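Local coordinates for protein ultraspiracle (Drosophila melanogaster, PDB 1HG4) that probably acts as a ligand-controlled nuclear receptor and transcription factor, the insect counterpart of RXR and partner of the ecdysone receptor, at residues 80-85 against 261-266. Sequence-based numbering, arbitrary orientation.
Sequences DQVILL and LFLEQL
The side-chain amide of Q81 faces two ways: NE2 is hydrogen-bonded to the backbone oxygen of V76, while OE1 rests 3.7 Å from CD2 of L266, in van der Waals contact. That bond to V76 helps fix the amide beside the leucine. L266 reaches on to meet L85 tip to tip, with CD1 of L85 and CD1 of L266 4.0 Å apart.

L85 lies over one face of the F262 ring, CB 3.8 Å from the ring centroid and 20° off the normal, a CH-pi contact. It is displaced toward the CE2 side, where CE2 of F262 is 3.6 Å from CB of L85. An alanine in place of F262 would probably strip L85 of the flat surface under its CB and open a gap between the two helices. V82 has CG1 anti to the backbone N (chi1 165°), which leaves CG2 anti to the carbonyl carbon and within 3.8 Å of CG of L263.

The axes of 80-85 and 261-266 come within 9.4 Å, their N-to-C directions 126° apart. V64 of helix 46-68 touches both F262 and L266, and L78 adds to the bed under L266 and L263, so helix 258-266, evidently the activation helix (AF-2), lies in a groove between helices 46-68 and 78-100. In nuclear receptors this groove receives the LXXLL helix of a coactivator. With no hydrogen bond joining the two segments, apolar fit does the holding here; F262 and L266 probably fill sites a coactivator would use, consistent with a receptor locked in its inactive conformation.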
loop_
_atom_site.group_PDB
_atom_site.type_symbol
_atom_site.label_atom_id
_atom_site.label_comp_id
_atom_site.label_asym_id
_atom_site.label_seq_id
_atom_site.Cartn_x
_atom_site.Cartn_y
_atom_site.Cartn_z
ATOM N N ASP A 80 1.632 -13.686 10.652
ATOM C CA ASP A 80 0.576 -13.063 9.870
ATOM C C ASP A 80 -0.390 -14.135 9.374
ATOM O O ASP A 80 -1.605 -13.939 9.403
ATOM C CB ASP A 80 1.147 -12.306 8.657
ATOM C CG ASP A 80 1.621 -10.899 8.994
ATOM O OD1 ASP A 80 1.217 -10.371 10.055
ATOM O OD2 ASP A 80 2.385 -10.315 8.184
ATOM N N GLN A 81 0.159 -15.261 8.920
ATOM C CA GLN A 81 -0.643 -16.357 8.386
ATOM C C GLN A 81 -1.656 -16.846 9.405
ATOM O O GLN A 81 -2.803 -17.159 9.063
ATOM C CB GLN A 81 0.258 -17.516 7.964
ATOM C CG GLN A 81 1.187 -17.197 6.807
ATOM C CD GLN A 81 2.074 -18.371 6.463
ATOM O OE1 GLN A 81 1.617 -19.517 6.442
ATOM N NE2 GLN A 81 3.344 -18.102 6.190
ATOM N N VAL A 82 -1.227 -16.903 10.657
ATOM C CA VAL A 82 -2.078 -17.358 11.745
ATOM C C VAL A 82 -3.223 -16.385 11.961
ATOM O O VAL A 82 -4.361 -16.804 12.149
ATOM C CB VAL A 82 -1.254 -17.512 13.065
ATOM C CG1 VAL A 82 -2.181 -17.622 14.268
ATOM C CG2 VAL A 82 -0.359 -18.738 12.968
ATOM N N ILE A 83 -2.918 -15.088 11.922
ATOM C CA ILE A 83 -3.933 -14.063 12.134
ATOM C C ILE A 83 -4.986 -14.055 11.025
ATOM O O ILE A 83 -6.185 -13.908 11.289
ATOM C CB ILE A 83 -3.278 -12.659 12.266
ATOM C CG1 ILE A 83 -2.465 -12.590 13.561
ATOM C CG2 ILE A 83 -4.343 -11.562 12.294
ATOM C CD1 ILE A 83 -1.743 -11.261 13.754
ATOM N N LEU A 84 -4.540 -14.234 9.788
ATOM C CA LEU A 84 -5.447 -14.242 8.641
ATOM C C LEU A 84 -6.437 -15.386 8.751
ATOM O O LEU A 84 -7.626 -15.200 8.497
ATOM C CB LEU A 84 -4.657 -14.363 7.333
ATOM C CG LEU A 84 -3.773 -13.153 7.010
ATOM C CD1 LEU A 84 -2.830 -13.460 5.858
ATOM C CD2 LEU A 84 -4.659 -11.974 6.679
ATOM N N LEU A 85 -5.945 -16.565 9.118
ATOM C CA LEU A 85 -6.810 -17.725 9.251
ATOM C C LEU A 85 -7.801 -17.560 10.410
ATOM O O LEU A 85 -8.966 -17.931 10.298
ATOM C CB LEU A 85 -5.972 -18.988 9.452
ATOM C CG LEU A 85 -5.222 -19.473 8.210
ATOM C CD1 LEU A 85 -4.254 -20.589 8.589
ATOM C CD2 LEU A 85 -6.215 -19.968 7.185
ATOM N N LEU A 261 -3.388 -24.149 17.100
ATOM C CA LEU A 261 -3.716 -25.242 16.201
ATOM C C LEU A 261 -3.342 -24.898 14.760
ATOM O O LEU A 261 -2.828 -25.746 14.030
ATOM C CB LEU A 261 -5.206 -25.586 16.318
ATOM C CG LEU A 261 -5.707 -26.178 17.653
ATOM C CD1 LEU A 261 -5.364 -25.263 18.809
ATOM C CD2 LEU A 261 -7.210 -26.355 17.598
ATOM N N PHE A 262 -3.590 -23.656 14.357
ATOM C CA PHE A 262 -3.254 -23.204 13.010
ATOM C C PHE A 262 -1.737 -23.185 12.833
ATOM O O PHE A 262 -1.193 -23.666 11.834
ATOM C CB PHE A 262 -3.792 -21.785 12.763
ATOM C CG PHE A 262 -5.258 -21.724 12.439
ATOM C CD1 PHE A 262 -5.887 -22.772 11.773
ATOM C CD2 PHE A 262 -5.999 -20.587 12.766
ATOM C CE1 PHE A 262 -7.242 -22.694 11.431
ATOM C CE2 PHE A 262 -7.362 -20.488 12.431
ATOM C CZ PHE A 262 -7.986 -21.547 11.761
ATOM N N LEU A 263 -1.058 -22.616 13.814
ATOM C CA LEU A 263 0.396 -22.514 13.790
ATOM C C LEU A 263 1.041 -23.885 13.650
ATOM O O LEU A 263 2.004 -24.057 12.898
ATOM C CB LEU A 263 0.892 -21.862 15.081
ATOM C CG LEU A 263 2.056 -20.881 14.995
ATOM C CD1 LEU A 263 2.494 -20.525 16.407
ATOM C CD2 LEU A 263 3.207 -21.478 14.215
ATOM N N GLU A 264 0.503 -24.860 14.375
ATOM C CA GLU A 264 1.048 -26.204 14.348
ATOM C C GLU A 264 0.855 -26.904 13.014
ATOM O O GLU A 264 1.759 -27.609 12.554
ATOM C CB GLU A 264 0.457 -27.024 15.498
ATOM C CG GLU A 264 0.621 -26.322 16.859
ATOM C CD GLU A 264 0.195 -27.174 18.046
ATOM O OE1 GLU A 264 -0.850 -27.867 17.944
ATOM O OE2 GLU A 264 0.901 -27.131 19.085
ATOM N N GLN A 265 -0.299 -26.718 12.373
ATOM C CA GLN A 265 -0.500 -27.368 11.081
ATOM C C GLN A 265 0.377 -26.681 10.042
ATOM O O GLN A 265 0.966 -27.342 9.186
ATOM C CB GLN A 265 -1.964 -27.317 10.637
ATOM C CG GLN A 265 -2.255 -28.252 9.461
ATOM C CD GLN A 265 -3.710 -28.269 9.037
ATOM O OE1 GLN A 265 -4.606 -28.197 9.871
ATOM N NE2 GLN A 265 -3.953 -28.397 7.737
ATOM N N LEU A 266 0.474 -25.355 10.119
ATOM C CA LEU A 266 1.296 -24.620 9.167
ATOM C C LEU A 266 2.760 -25.025 9.257
ATOM O O LEU A 266 3.408 -25.238 8.235
ATOM C CB LEU A 266 1.150 -23.106 9.383
ATOM C CG LEU A 266 -0.154 -22.516 8.842
ATOM C CD1 LEU A 266 -0.308 -21.076 9.277
ATOM C CD2 LEU A 266 -0.174 -22.635 7.333
#